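Local coordinates for acetyltransferase, GNAT family (Bacillus anthracis str. Sterne, PDB 3FBU), which binds coenzyme A and probably transfers the acetyl group of acetyl-CoA to an acceptor amine, as GNAT-family acetyltransferases do, at residues Ile86-Asn91 against Glu136-Arg141; Ala122-Gln125 against Pro130-Arg133. All coordinates share one frame; numbering follows the deposited sequence.

Contact 1. Residues Ile86-Asn91 against Glu136-Arg141; sequences IGWVFN and EKIGMR. With COA (coenzyme A), chain C.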
ATOM      1  N   ILE A  86       3.213  10.232  19.339  1.00 14.47           N
ATOM      2  CA  ILE A  86       3.445  10.762  17.982  1.00 14.17           C
ATOM      3  C   ILE A  86       2.511  10.044  16.995  1.00 14.70           C
ATOM      4  O   ILE A  86       2.164   8.871  17.172  1.00 13.06           O
ATOM      5  CB  ILE A  86       4.955  10.624  17.559  1.00 15.13           C
ATOM      6  CG1 ILE A  86       5.317  11.447  16.286  1.00 12.09           C
ATOM      7  CG2 ILE A  86       5.339   9.136  17.399  1.00 12.29           C
ATOM      8  CD1 ILE A  86       6.859  11.567  16.040  1.00 15.65           C
ATOM      9  N   GLY A  87       2.167  10.772  15.931  1.00 14.72           N
ATOM     10  CA  GLY A  87       1.345  10.299  14.853  1.00 15.68           C
ATOM     11  C   GLY A  87       1.511  11.209  13.658  1.00 15.47           C
ATOM     12  O   GLY A  87       2.304  12.161  13.697  1.00 14.56           O
ATOM     13  N   TRP A  88       0.714  10.959  12.623  1.00 16.96           N
ATOM     14  CA  TRP A  88       0.949  11.588  11.323  1.00 16.68           C
ATOM     15  C   TRP A  88      -0.272  11.406  10.451  1.00 16.89           C
ATOM     16  O   TRP A  88      -0.862  10.346  10.461  1.00 17.43           O
ATOM     17  CB  TRP A  88       2.164  10.928  10.644  1.00 17.19           C
ATOM     18  CG  TRP A  88       2.348   9.491  11.013  1.00 18.36           C
ATOM     19  CD1 TRP A  88       1.633   8.415  10.575  1.00 18.93           C
ATOM     20  CD2 TRP A  88       3.303   8.983  11.938  1.00 18.29           C
ATOM     21  NE1 TRP A  88       2.098   7.253  11.172  1.00 20.33           N
ATOM     22  CE2 TRP A  88       3.126   7.576  12.010  1.00 19.72           C
ATOM     23  CE3 TRP A  88       4.290   9.578  12.722  1.00 18.98           C
ATOM     24  CZ2 TRP A  88       3.882   6.778  12.847  1.00 18.47           C
ATOM     25  CZ3 TRP A  88       5.040   8.785  13.540  1.00 18.39           C
ATOM     26  CH2 TRP A  88       4.850   7.403  13.591  1.00 17.74           C
ATOM     27  N   VAL A  89      -0.629  12.442   9.686  1.00 17.15           N
ATOM     28  CA  VAL A  89      -1.685  12.369   8.680  1.00 16.68           C
ATOM     29  C   VAL A  89      -1.206  13.212   7.488  1.00 17.70           C
ATOM     30  O   VAL A  89      -0.877  14.394   7.658  1.00 16.70           O
ATOM     31  CB  VAL A  89      -3.029  12.939   9.186  1.00 16.17           C
ATOM     32  CG1 VAL A  89      -4.137  12.743   8.120  1.00 18.68           C
ATOM     33  CG2 VAL A  89      -3.430  12.325  10.613  1.00 16.46           C
ATOM     34  N   PHE A  90      -1.157  12.583   6.314  1.00 17.16           N
ATOM     35  CA  PHE A  90      -0.547  13.189   5.133  1.00 18.26           C
ATOM     36  C   PHE A  90      -1.510  13.152   3.958  1.00 18.25           C
ATOM     37  O   PHE A  90      -2.493  12.403   3.949  1.00 19.31           O
ATOM     38  CB  PHE A  90       0.785  12.499   4.779  1.00 18.57           C
ATOM     39  CG  PHE A  90       1.947  13.017   5.567  1.00 19.50           C
ATOM     40  CD1 PHE A  90       2.046  12.757   6.921  1.00 19.31           C
ATOM     41  CD2 PHE A  90       2.925  13.761   4.975  1.00 18.80           C
ATOM     42  CE1 PHE A  90       3.075  13.252   7.646  1.00 19.01           C
ATOM     43  CE2 PHE A  90       3.967  14.241   5.698  1.00 18.04           C
ATOM     44  CZ  PHE A  90       4.050  13.987   7.039  1.00 19.68           C
ATOM     45  N   ASN A  91      -1.238  14.035   3.013  1.00 19.52           N
ATOM     46  CA  ASN A  91      -1.966  14.169   1.773  1.00 19.81           C
ATOM     47  C   ASN A  91      -1.522  13.058   0.833  1.00 19.36           C
ATOM     48  O   ASN A  91      -0.319  12.947   0.544  1.00 18.15           O
ATOM     49  CB  ASN A  91      -1.660  15.548   1.162  1.00 20.39           C
ATOM     50  CG  ASN A  91      -2.477  15.854  -0.082  1.00 20.39           C
ATOM     51  OD1 ASN A  91      -2.731  14.985  -0.917  1.00 21.54           O
ATOM     52  ND2 ASN A  91      -2.886  17.117  -0.216  1.00 20.23           N
ATOM     53  N   GLU A 136       8.446   1.651  12.366  1.00 16.88           N
ATOM     54  CA  GLU A 136       9.628   0.803  12.293  1.00 18.93           C
ATOM     55  C   GLU A 136      10.821   1.551  11.693  1.00 18.33           C
ATOM     56  O   GLU A 136      11.925   1.497  12.230  1.00 19.22           O
ATOM     57  CB  GLU A 136       9.310  -0.437  11.452  1.00 19.02           C
ATOM     58  CG  GLU A 136       8.280  -1.367  12.147  1.00 22.23           C
ATOM     59  CD  GLU A 136       7.904  -2.613  11.367  1.00 23.67           C
ATOM     60  OE1 GLU A 136       8.114  -2.671  10.122  1.00 27.42           O
ATOM     61  OE2 GLU A 136       7.304  -3.506  12.022  1.00 30.81           O
ATOM     62  N   LYS A 137      10.574   2.264  10.610  1.00 19.00           N
ATOM     63  CA  LYS A 137      11.624   2.994   9.887  1.00 19.85           C
ATOM     64  C   LYS A 137      12.330   4.014  10.769  1.00 19.93           C
ATOM     65  O   LYS A 137      13.550   4.265  10.623  1.00 20.48           O
ATOM     66  CB  LYS A 137      11.024   3.713   8.669  1.00 20.29           C
ATOM     67  CG  LYS A 137      10.535   2.780   7.560  1.00 22.04           C
ATOM     68  CD  LYS A 137       9.575   3.475   6.602  1.00 24.07           C
ATOM     69  CE  LYS A 137      10.256   4.527   5.687  1.00 26.75           C
ATOM     70  NZ  LYS A 137      11.571   4.096   5.173  1.00 30.44           N
ATOM     71  N   ILE A 138      11.592   4.637  11.687  1.00 18.91           N
ATOM     72  CA  ILE A 138      12.173   5.656  12.531  1.00 18.94           C
ATOM     73  C   ILE A 138      12.757   5.097  13.840  1.00 18.07           C
ATOM     74  O   ILE A 138      13.246   5.853  14.677  1.00 18.74           O
ATOM     75  CB  ILE A 138      11.149   6.836  12.798  1.00 18.33           C
ATOM     76  CG1 ILE A 138       9.968   6.381  13.660  1.00 18.15           C
ATOM     77  CG2 ILE A 138      10.716   7.478  11.467  1.00 18.74           C
ATOM     78  CD1 ILE A 138       8.898   7.436  13.841  1.00 18.63           C
ATOM     79  N   GLY A 139      12.726   3.778  14.012  1.00 17.31           N
ATOM     80  CA  GLY A 139      13.453   3.138  15.108  1.00 17.07           C
ATOM     81  C   GLY A 139      12.595   2.671  16.278  1.00 16.25           C
ATOM     82  O   GLY A 139      13.119   2.220  17.280  1.00 16.72           O
ATOM     83  N   MET A 140      11.276   2.753  16.130  1.00 16.72           N
ATOM     84  CA  MET A 140      10.371   2.326  17.192  1.00 16.03           C
ATOM     85  C   MET A 140      10.242   0.798  17.225  1.00 16.67           C
ATOM     86  O   MET A 140      10.381   0.104  16.200  1.00 16.81           O
ATOM     87  CB  MET A 140       8.998   3.029  17.083  1.00 15.41           C
ATOM     88  CG  MET A 140       9.033   4.573  16.944  1.00 15.80           C
ATOM     89  SD  MET A 140       7.336   5.366  16.880  1.00 13.56           S
ATOM     90  CE  MET A 140       7.043   5.424  18.670  1.00 16.38           C
ATOM     91  N   ARG A 141       9.998   0.281  18.425  1.00 16.82           N
ATOM     92  CA  ARG A 141       9.853  -1.133  18.660  1.00 16.83           C
ATOM     93  C   ARG A 141       8.390  -1.454  18.943  1.00 16.68           C
ATOM     94  O   ARG A 141       7.764  -0.750  19.728  1.00 14.75           O
ATOM     95  CB  ARG A 141      10.620  -1.524  19.894  1.00 17.48           C
ATOM     96  CG  ARG A 141      12.116  -1.565  19.761  1.00 18.12           C
ATOM     97  CD  ARG A 141      12.815  -1.714  21.101  1.00 18.81           C
ATOM     98  NE  ARG A 141      12.683  -0.504  21.911  1.00 18.45           N
ATOM     99  CZ  ARG A 141      11.817  -0.375  22.918  1.00 20.74           C
ATOM    100  NH1 ARG A 141      11.011  -1.382  23.273  1.00 18.33           N
ATOM    101  NH2 ARG A 141      11.747   0.764  23.568  1.00 20.44           N
TER
HETATM  102  N1A COA C 169       1.595  -2.119   2.061  1.00 25.68           N
HETATM  103  C2A COA C 169       2.864  -2.261   2.562  1.00 26.78           C
HETATM  104  N3A COA C 169       3.678  -1.169   2.697  1.00 25.78           N
HETATM  105  C4A COA C 169       3.206   0.055   2.337  1.00 27.28           C
HETATM  106  C5A COA C 169       1.927   0.221   1.832  1.00 27.00           C
HETATM  107  C6A COA C 169       1.096  -0.890   1.708  1.00 24.47           C
HETATM  108  N6A COA C 169      -0.154  -0.771   1.254  1.00 27.45           N
HETATM  109  N7A COA C 169       1.755   1.523   1.570  1.00 25.62           N
HETATM  110  C8A COA C 169       2.886   2.189   1.879  1.00 26.50           C
HETATM  111  N9A COA C 169       3.799   1.282   2.352  1.00 26.49           N
HETATM  112  C1B COA C 169       5.117   1.528   2.952  1.00 28.06           C
HETATM  113  C2B COA C 169       6.070   2.288   2.028  1.00 29.37           C
HETATM  114  O2B COA C 169       6.720   1.426   1.101  1.00 32.75           O
HETATM  115  C3B COA C 169       7.002   2.882   3.062  1.00 29.16           C
HETATM  116  O3B COA C 169       7.977   1.931   3.461  1.00 31.07           O
HETATM  117  P3B COA C 169       9.437   1.797   2.772  1.00 34.18           P
HETATM  118  O7A COA C 169      10.338   0.952   3.611  1.00 36.31           O
HETATM  119  O8A COA C 169       9.231   1.214   1.398  1.00 36.44           O
HETATM  120  O9A COA C 169       9.993   3.202   2.680  1.00 33.95           O
HETATM  121  C4B COA C 169       6.076   3.193   4.247  1.00 26.34           C
HETATM  122  O4B COA C 169       4.983   2.324   4.122  1.00 25.69           O
HETATM  123  C5B COA C 169       5.562   4.627   4.243  1.00 26.05           C
HETATM  124  O5B COA C 169       6.661   5.467   4.539  1.00 24.96           O
HETATM  125  P1A COA C 169       6.625   7.022   4.164  1.00 22.73           P
HETATM  126  O1A COA C 169       6.831   7.177   2.667  1.00 22.85           O
HETATM  127  O2A COA C 169       7.626   7.745   4.977  1.00 21.05           O
HETATM  128  O3A COA C 169       5.145   7.431   4.634  1.00 21.40           O
HETATM  129  P2A COA C 169       4.132   8.424   3.865  1.00 21.94           P
HETATM  130  O4A COA C 169       4.825   9.744   3.625  1.00 19.59           O
HETATM  131  O5A COA C 169       3.597   7.714   2.617  1.00 23.59           O
HETATM  132  O6A COA C 169       2.963   8.558   4.974  1.00 21.48           O
HETATM  133  CBP COA C 169       1.179   7.821   6.379  1.00 19.16           C
HETATM  134  CCP COA C 169       2.533   7.462   5.766  1.00 22.46           C
HETATM  135  CDP COA C 169       1.393   9.168   7.093  1.00 18.10           C
HETATM  136  CEP COA C 169       0.872   6.662   7.329  1.00 18.65           C
HETATM  137  CAP COA C 169       0.108   7.935   5.262  1.00 21.57           C
HETATM  138  OAP COA C 169      -0.141   6.678   4.652  1.00 21.96           O
HETATM  139  C9P COA C 169      -1.217   8.422   5.767  1.00 20.89           C
HETATM  140  O9P COA C 169      -1.407   9.761   6.010  1.00 20.03           O
HETATM  141  N8P COA C 169      -2.180   7.546   6.069  1.00 23.74           N
HETATM  142  C7P COA C 169      -3.535   7.990   6.395  1.00 23.46           C
HETATM  143  C6P COA C 169      -3.656   8.567   7.794  1.00 22.46           C
HETATM  144  C5P COA C 169      -3.296   7.536   8.863  1.00 25.26           C
HETATM  145  O5P COA C 169      -3.817   6.398   8.906  1.00 25.18           O
HETATM  146  N4P COA C 169      -2.426   7.948   9.762  1.00 26.29           N
HETATM  147  C3P COA C 169      -1.879   7.037  10.775  1.00 28.15           C
HETATM  148  C2P COA C 169      -2.775   6.826  11.975  1.00 30.02           C
HETATM  149  S1P COA C 169      -1.921   5.848  13.249  1.00 36.30           S

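Contact 2. Residues Ala122-Gln125 against Pro130-Arg133; sequences ATCQ and PSYR. With COA (coenzyme A), chain C.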
ATOM      1  N   ALA A 122       3.562   5.366  19.952  1.00 13.61           N
ATOM      2  CA  ALA A 122       2.613   5.505  18.855  1.00 14.79           C
ATOM      3  C   ALA A 122       1.744   4.241  18.799  1.00 14.75           C
ATOM      4  O   ALA A 122       2.163   3.146  19.224  1.00 15.47           O
ATOM      5  CB  ALA A 122       3.307   5.754  17.504  1.00 14.37           C
ATOM      6  N   THR A 123       0.535   4.393  18.268  1.00 15.12           N
ATOM      7  CA  THR A 123      -0.356   3.261  18.107  1.00 15.91           C
ATOM      8  C   THR A 123      -0.953   3.262  16.713  1.00 16.89           C
ATOM      9  O   THR A 123      -1.026   4.323  16.053  1.00 17.14           O
ATOM     10  CB  THR A 123      -1.539   3.275  19.103  1.00 16.49           C
ATOM     11  OG1 THR A 123      -2.327   4.441  18.901  1.00 19.56           O
ATOM     12  CG2 THR A 123      -1.035   3.252  20.525  1.00 18.12           C
ATOM     13  N   CYS A 124      -1.342   2.086  16.269  1.00 17.37           N
ATOM     14  CA  CYS A 124      -2.140   1.990  15.051  1.00 20.49           C
ATOM     15  C   CYS A 124      -2.811   0.635  14.918  1.00 20.25           C
ATOM     16  O   CYS A 124      -2.492  -0.310  15.624  1.00 19.76           O
ATOM     17  CB  CYS A 124      -1.304   2.270  13.816  1.00 20.99           C
ATOM     18  SG  CYS A 124      -0.189   0.966  13.426  1.00 25.95           S
ATOM     19  N   GLN A 125      -3.762   0.559  13.997  1.00 20.36           N
ATOM     20  CA  GLN A 125      -4.390  -0.714  13.657  1.00 20.72           C
ATOM     21  C   GLN A 125      -3.419  -1.572  12.848  1.00 20.61           C
ATOM     22  O   GLN A 125      -2.700  -1.045  11.995  1.00 20.82           O
ATOM     23  CB  GLN A 125      -5.666  -0.475  12.850  1.00 21.21           C
ATOM     24  CG  GLN A 125      -6.885  -0.223  13.712  1.00 21.27           C
ATOM     25  CD  GLN A 125      -6.739   1.006  14.565  1.00 23.29           C
ATOM     26  OE1 GLN A 125      -6.729   2.125  14.051  1.00 24.80           O
ATOM     27  NE2 GLN A 125      -6.621   0.816  15.891  1.00 19.57           N
ATOM     28  N   PRO A 130       1.078   1.155   6.186  1.00 21.71           N
ATOM     29  CA  PRO A 130       2.054   2.237   6.063  1.00 21.62           C
ATOM     30  C   PRO A 130       2.360   2.940   7.377  1.00 20.78           C
ATOM     31  O   PRO A 130       3.469   3.429   7.560  1.00 20.31           O
ATOM     32  CB  PRO A 130       1.398   3.227   5.099  1.00 21.54           C
ATOM     33  CG  PRO A 130       0.137   2.719   4.766  1.00 22.81           C
ATOM     34  CD  PRO A 130      -0.147   1.437   5.422  1.00 22.30           C
ATOM     35  N   SER A 131       1.378   2.973   8.284  1.00 20.20           N
ATOM     36  CA  SER A 131       1.583   3.634   9.574  1.00 20.06           C
ATOM     37  C   SER A 131       2.611   2.886  10.413  1.00 19.49           C
ATOM     38  O   SER A 131       3.573   3.490  10.901  1.00 19.00           O
ATOM     39  CB  SER A 131       0.273   3.793  10.342  1.00 20.80           C
ATOM     40  OG  SER A 131       0.473   4.729  11.403  1.00 20.13           O
ATOM     41  N   TYR A 132       2.465   1.568  10.570  1.00 19.00           N
ATOM     42  CA  TYR A 132       3.458   0.875  11.378  1.00 19.17           C
ATOM     43  C   TYR A 132       4.790   0.758  10.667  1.00 19.20           C
ATOM     44  O   TYR A 132       5.816   0.687  11.336  1.00 17.01           O
ATOM     45  CB  TYR A 132       2.942  -0.419  12.008  1.00 20.63           C
ATOM     46  CG  TYR A 132       2.772  -1.585  11.086  1.00 20.05           C
ATOM     47  CD1 TYR A 132       3.880  -2.303  10.656  1.00 23.82           C
ATOM     48  CD2 TYR A 132       1.510  -2.016  10.695  1.00 25.23           C
ATOM     49  CE1 TYR A 132       3.735  -3.408   9.837  1.00 23.39           C
ATOM     50  CE2 TYR A 132       1.360  -3.117   9.873  1.00 24.11           C
ATOM     51  CZ  TYR A 132       2.489  -3.807   9.462  1.00 24.90           C
ATOM     52  OH  TYR A 132       2.387  -4.903   8.625  1.00 27.71           O
ATOM     53  N   ARG A 133       4.800   0.856   9.326  1.00 18.40           N
ATOM     54  CA  ARG A 133       6.073   0.938   8.636  1.00 18.74           C
ATOM     55  C   ARG A 133       6.823   2.222   8.946  1.00 17.75           C
ATOM     56  O   ARG A 133       8.028   2.189   9.132  1.00 17.81           O
ATOM     57  CB  ARG A 133       5.923   0.693   7.136  1.00 20.16           C
ATOM     58  CG  ARG A 133       5.810  -0.794   6.799  1.00 24.41           C
ATOM     59  CD  ARG A 133       7.125  -1.542   7.107  1.00 29.59           C
ATOM     60  NE  ARG A 133       8.270  -0.971   6.397  1.00 30.59           N
ATOM     61  CZ  ARG A 133       9.526  -0.884   6.846  1.00 32.72           C
ATOM     62  NH1 ARG A 133       9.859  -1.258   8.068  1.00 33.25           N
ATOM     63  NH2 ARG A 133      10.466  -0.359   6.069  1.00 33.27           N
TER
HETATM   64  N1A COA C 169       1.595  -2.119   2.061  1.00 25.68           N
HETATM   65  C2A COA C 169       2.864  -2.261   2.562  1.00 26.78           C
HETATM   66  N3A COA C 169       3.678  -1.169   2.697  1.00 25.78           N
HETATM   67  C4A COA C 169       3.206   0.055   2.337  1.00 27.28           C
HETATM   68  C5A COA C 169       1.927   0.221   1.832  1.00 27.00           C
HETATM   69  C6A COA C 169       1.096  -0.890   1.708  1.00 24.47           C
HETATM   70  N6A COA C 169      -0.154  -0.771   1.254  1.00 27.45           N
HETATM   71  N7A COA C 169       1.755   1.523   1.570  1.00 25.62           N
HETATM   72  C8A COA C 169       2.886   2.189   1.879  1.00 26.50           C
HETATM   73  N9A COA C 169       3.799   1.282   2.352  1.00 26.49           N
HETATM   74  C1B COA C 169       5.117   1.528   2.952  1.00 28.06           C
HETATM   75  C2B COA C 169       6.070   2.288   2.028  1.00 29.37           C
HETATM   76  O2B COA C 169       6.720   1.426   1.101  1.00 32.75           O
HETATM   77  C3B COA C 169       7.002   2.882   3.062  1.00 29.16           C
HETATM   78  O3B COA C 169       7.977   1.931   3.461  1.00 31.07           O
HETATM   79  P3B COA C 169       9.437   1.797   2.772  1.00 34.18           P
HETATM   80  O7A COA C 169      10.338   0.952   3.611  1.00 36.31           O
HETATM   81  O8A COA C 169       9.231   1.214   1.398  1.00 36.44           O
HETATM   82  O9A COA C 169       9.993   3.202   2.680  1.00 33.95           O
HETATM   83  C4B COA C 169       6.076   3.193   4.247  1.00 26.34           C
HETATM   84  O4B COA C 169       4.983   2.324   4.122  1.00 25.69           O
HETATM   85  C5B COA C 169       5.562   4.627   4.243  1.00 26.05           C
HETATM   86  O5B COA C 169       6.661   5.467   4.539  1.00 24.96           O
HETATM   87  P1A COA C 169       6.625   7.022   4.164  1.00 22.73           P
HETATM   88  O1A COA C 169       6.831   7.177   2.667  1.00 22.85           O
HETATM   89  O2A COA C 169       7.626   7.745   4.977  1.00 21.05           O
HETATM   90  O3A COA C 169       5.145   7.431   4.634  1.00 21.40           O
HETATM   91  P2A COA C 169       4.132   8.424   3.865  1.00 21.94           P
HETATM   92  O4A COA C 169       4.825   9.744   3.625  1.00 19.59           O
HETATM   93  O5A COA C 169       3.597   7.714   2.617  1.00 23.59           O
HETATM   94  O6A COA C 169       2.963   8.558   4.974  1.00 21.48           O
HETATM   95  CBP COA C 169       1.179   7.821   6.379  1.00 19.16           C
HETATM   96  CCP COA C 169       2.533   7.462   5.766  1.00 22.46           C
HETATM   97  CDP COA C 169       1.393   9.168   7.093  1.00 18.10           C
HETATM   98  CEP COA C 169       0.872   6.662   7.329  1.00 18.65           C
HETATM   99  CAP COA C 169       0.108   7.935   5.262  1.00 21.57           C
HETATM  100  OAP COA C 169      -0.141   6.678   4.652  1.00 21.96           O
HETATM  101  C9P COA C 169      -1.217   8.422   5.767  1.00 20.89           C
HETATM  102  O9P COA C 169      -1.407   9.761   6.010  1.00 20.03           O
HETATM  103  N8P COA C 169      -2.180   7.546   6.069  1.00 23.74           N
HETATM  104  C7P COA C 169      -3.535   7.990   6.395  1.00 23.46           C
HETATM  105  C6P COA C 169      -3.656   8.567   7.794  1.00 22.46           C
HETATM  106  C5P COA C 169      -3.296   7.536   8.863  1.00 25.26           C
HETATM  107  O5P COA C 169      -3.817   6.398   8.906  1.00 25.18           O
HETATM  108  N4P COA C 169      -2.426   7.948   9.762  1.00 26.29           N
HETATM  109  C3P COA C 169      -1.879   7.037  10.775  1.00 28.15           C
HETATM  110  C2P COA C 169      -2.775   6.826  11.975  1.00 30.02           C
HETATM  111  S1P COA C 169      -1.921   5.848  13.249  1.00 36.30           S

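Contact 1. Residues Ile86-Asn91 against Glu136-Arg141
The CD1 methyl of I138 meets the six-membered ring of W88 obliquely, 4.1 Å from CH2, the two side chains arriving from opposite directions. A second apolar pair joins the strand to the turn that follows the helix: the CE methyl of M140 lies 4.3 Å from CG2 of I86. Helix 99-114 closes over the first pair through A104, which both W88 and I138 touch. Between I138 and M140 the chain turns in a Schellman motif: G139, at positive phi (104°), bonds from N to E136 O and ends helix 129-137.

Coenzyme A forms hydrogen bonds with both segments, and its pantetheine arm lies along strand 83-90 as in other GNAT acetyltransferases. There the arm is gripped by backbone groups in the manner of an added strand. W88 O accepts from N4P of coenzyme A at 2.9 Å, and F90 N donates to its O9P at 2.8 Å. The CDP methyl of the cofactor sits 3.6 Å from CD1 of W88 and also approaches the ring of F90 obliquely. From the helix end, K137, its chain bent at chi3 and chi4, donates a hydrogen bond from NZ to O9A of the cofactor's 3'-phosphate at 3.1 Å.

Contact 2. Residues Ala122-Gln125 against Pro130-Arg133
C124, at the end of strand 119-124, faces S131 and Y132 in the first turn of helix 129-137. The strand leads through a short loop into this helix, a strand-loop-helix unit beside the cofactor's thiol. The CB of C124 stands 3.9 Å from OG of S131 and 3.7 Å from S1P of coenzyme A, so it touches both the helix and the thiol end. With chi1 at 73°, SG is set between the backbone N and carbonyl carbon of its own residue and lies against Y132, 3.7 Å from CB. This sulfur is near the plane of the tyrosine ring, at its edge. The ring continues past it, meets Y160 of strand 155-165 edge-to-face and has R142 of strand 141-152 as a cation-pi partner.

S131 presents a different surface to the cofactor. CB touches C3P of coenzyme A, and OG, anti to the backbone N of S131 (chi1 -165°), reaches to 3.2 Å from S1P, with W88 as its polar partner in the protein. T123 O approaches the same sulfur at 3.3 Å. Two residues after S131, R133 donates from NH2 to O7A of the 3'-phosphate at 2.8 Å, with an N-H...O angle of 159° and the oxygen in the guanidinium plane. Its NH1 is paired with E136.

The start of the helix thus reaches two distant groups of the cofactor: the 3'-phosphate, whose charge the arginine probably offsets, and the thiol, where its hydroxyl and the strand's carbonyl oxygen make a polar setting at the point where acetyl-CoA would carry its acetyl group.

Contacts 1 and 2 are centred 7 Å apart and share helix 129-137, contact 2 lying nested along the chain inside the loop that contact 1 closes. Strands 83-90 and 119-124 are parallel neighbours in the sheet; contact 2 sets the start of the helix, and contact 1 the turn after its end, against them. They meet directly: W88 NE1 lies 3.0 Å from S131 OG, a probable hydrogen bond, and M140 CE is 3.7 Å from A122 N. Coenzyme A spans the two. Residues 86-91 hold its pantetheine arm, contact 2 borders the thiol, and K137 and R133, one from each contact, converge on different oxygens of the 3'-phosphate.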